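Local coordinates for hypothetical protein PH1566 (PDB 2E3U) that probably binds RNA through its two KH domains, as an archaeal Dim2p-type factor for pre-ribosomal RNA processing, at residues S158-V162 against Q177-A181. Coordinates in Å, arbitrary orientation, origin at the centre of the assembly. Residues are numbered along the deposited sequence.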
ATOM      1  N   SER A 158      13.194   3.640  -7.655  1.00 19.52           N
ATOM      2  CA  SER A 158      12.819   4.437  -6.479  1.00 19.77           C
ATOM      3  C   SER A 158      13.069   3.706  -5.129  1.00 19.11           C
ATOM      4  O   SER A 158      13.277   4.355  -4.137  1.00 19.49           O
ATOM      5  CB  SER A 158      11.342   4.805  -6.546  1.00 19.24           C
ATOM      6  OG  SER A 158      10.554   3.648  -6.269  1.00 17.38           O
ATOM      7  N   GLY A 159      13.019   2.379  -5.110  1.00 18.46           N
ATOM      8  CA  GLY A 159      13.121   1.599  -3.872  1.00 18.68           C
ATOM      9  C   GLY A 159      11.774   1.436  -3.122  1.00 18.80           C
ATOM     10  O   GLY A 159      11.690   0.722  -2.107  1.00 20.03           O
ATOM     11  N   ALA A 160      10.737   2.117  -3.588  1.00 17.01           N
ATOM     12  CA  ALA A 160       9.393   1.972  -3.054  1.00 16.65           C
ATOM     13  C   ALA A 160       8.662   0.725  -3.633  1.00 16.13           C
ATOM     14  O   ALA A 160       8.960   0.273  -4.725  1.00 15.89           O
ATOM     15  CB  ALA A 160       8.572   3.240  -3.327  1.00 16.02           C
ATOM     16  N   SER A 161       7.713   0.181  -2.877  1.00 16.35           N
ATOM     17  CA  SER A 161       6.795  -0.830  -3.379  1.00 16.63           C
ATOM     18  C   SER A 161       5.558  -0.087  -3.874  1.00 16.65           C
ATOM     19  O   SER A 161       5.141   0.891  -3.257  1.00 16.96           O
ATOM     20  CB  SER A 161       6.406  -1.789  -2.254  1.00 15.86           C
ATOM     21  OG  SER A 161       7.501  -2.537  -1.745  1.00 17.37           O
ATOM     22  N   VAL A 162       4.954  -0.575  -4.955  1.00 17.44           N
ATOM     23  CA  VAL A 162       3.844   0.128  -5.635  1.00 17.79           C
ATOM     24  C   VAL A 162       2.708  -0.813  -5.977  1.00 18.10           C
ATOM     25  O   VAL A 162       2.929  -1.833  -6.570  1.00 17.80           O
ATOM     26  CB  VAL A 162       4.299   0.775  -6.961  1.00 17.94           C
ATOM     27  CG1 VAL A 162       3.080   1.355  -7.728  1.00 15.35           C
ATOM     28  CG2 VAL A 162       5.390   1.865  -6.690  1.00 15.94           C
ATOM     29  N   GLN A 177      11.957   7.674  -0.992  1.00 19.13           N
ATOM     30  CA  GLN A 177      11.518   6.647  -1.939  1.00 18.20           C
ATOM     31  C   GLN A 177      10.086   6.879  -2.438  1.00 18.12           C
ATOM     32  O   GLN A 177       9.845   6.820  -3.637  1.00 17.42           O
ATOM     33  CB  GLN A 177      11.665   5.238  -1.303  1.00 18.07           C
ATOM     34  CG  GLN A 177      13.120   4.828  -0.996  1.00 15.58           C
ATOM     35  CD  GLN A 177      13.222   3.571  -0.189  1.00 16.34           C
ATOM     36  OE1 GLN A 177      12.283   3.173   0.526  1.00 17.76           O
ATOM     37  NE2 GLN A 177      14.363   2.925  -0.275  1.00 13.58           N
ATOM     38  N   ILE A 178       9.146   7.116  -1.515  1.00 18.17           N
ATOM     39  CA  ILE A 178       7.752   7.444  -1.870  1.00 19.13           C
ATOM     40  C   ILE A 178       7.655   8.661  -2.815  1.00 20.21           C
ATOM     41  O   ILE A 178       6.927   8.652  -3.808  1.00 19.84           O
ATOM     42  CB  ILE A 178       6.868   7.715  -0.606  1.00 19.22           C
ATOM     43  CG1 ILE A 178       6.638   6.420   0.188  1.00 18.08           C
ATOM     44  CG2 ILE A 178       5.517   8.340  -1.003  1.00 16.94           C
ATOM     45  CD1 ILE A 178       5.842   6.629   1.486  1.00 19.46           C
ATOM     46  N   GLU A 179       8.376   9.720  -2.460  1.00 21.52           N
ATOM     47  CA  GLU A 179       8.400  10.952  -3.205  1.00 22.54           C
ATOM     48  C   GLU A 179       8.896  10.739  -4.651  1.00 22.77           C
ATOM     49  O   GLU A 179       8.327  11.297  -5.601  1.00 23.35           O
ATOM     50  CB  GLU A 179       9.295  11.950  -2.447  1.00 23.36           C
ATOM     51  CG  GLU A 179       8.873  13.375  -2.549  1.00 26.95           C
ATOM     52  CD  GLU A 179       8.913  13.887  -3.964  1.00 35.16           C
ATOM     53  OE1 GLU A 179       7.932  14.567  -4.360  1.00 38.79           O
ATOM     54  OE2 GLU A 179       9.922  13.612  -4.676  1.00 38.20           O
ATOM     55  N   ILE A 180       9.950   9.933  -4.816  1.00 22.24           N
ATOM     56  CA  ILE A 180      10.465   9.554  -6.134  1.00 21.21           C
ATOM     57  C   ILE A 180       9.457   8.728  -6.981  1.00 21.34           C
ATOM     58  O   ILE A 180       9.268   9.015  -8.172  1.00 19.96           O
ATOM     59  CB  ILE A 180      11.800   8.774  -6.009  1.00 21.43           C
ATOM     60  CG1 ILE A 180      12.904   9.661  -5.432  1.00 22.04           C
ATOM     61  CG2 ILE A 180      12.255   8.186  -7.401  1.00 21.73           C
ATOM     62  CD1 ILE A 180      14.119   8.887  -4.989  1.00 23.75           C
ATOM     63  N   ALA A 181       8.862   7.679  -6.383  1.00 21.13           N
ATOM     64  CA  ALA A 181       7.863   6.827  -7.082  1.00 20.71           C
ATOM     65  C   ALA A 181       6.647   7.659  -7.374  1.00 20.79           C
ATOM     66  O   ALA A 181       6.147   7.649  -8.486  1.00 22.35           O
ATOM     67  CB  ALA A 181       7.472   5.560  -6.254  1.00 18.92           C
TER
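No hydrogen bond links Ser158-Val162 to Gln177-Ala181; the 290 Å² they bury reflects close packing, mainly of Ser158, Gln177, Ala160 and Ala181. Ser158 and Gln177 have the closest CA atoms, 5.2 Å apart, and both CA-to-CB bonds point across the gap. Ser158 CB lies 3.6 Å from Ile180 CG2, and Ser158 OG lies 3.6 Å from Ala181 CB. The aliphatic part of Gln177 runs beside the turn, its CG 3.2 Å from Ser158 O, while its OE1 accepts a hydrogen bond from the backbone N of Asn174. The apolar pairs converge on Ala181: Ala160 CB lies 3.9 Å and Val162 CG2 4.3 Å from Ala181 CB, with Val162 the looser of the two. Ile171 of strand 168-173 touches both alanines, so this seam continues into the sheet.

Within Ser158-Val162, one side-chain hydrogen bond shapes the turn: Ala160 N donates to Ser158 OG (3.1 Å, 156°), forming an ST turn, and the same hydroxyl donates a hydrogen bond to Ile154 O. The evidence at Gly159 is steric. It leaves the helical conformation with phi/psi of 84/-7, where a CB would press on the preceding carbonyl O and fall 2.8 Å from Gln177 NE2; both local strain and packing therefore call for glycine.

Helix 149-158 thus turns into edge strand 161-165 against helix 175-189, a junction within the β-α-α-β-β-α core of a type I KH domain.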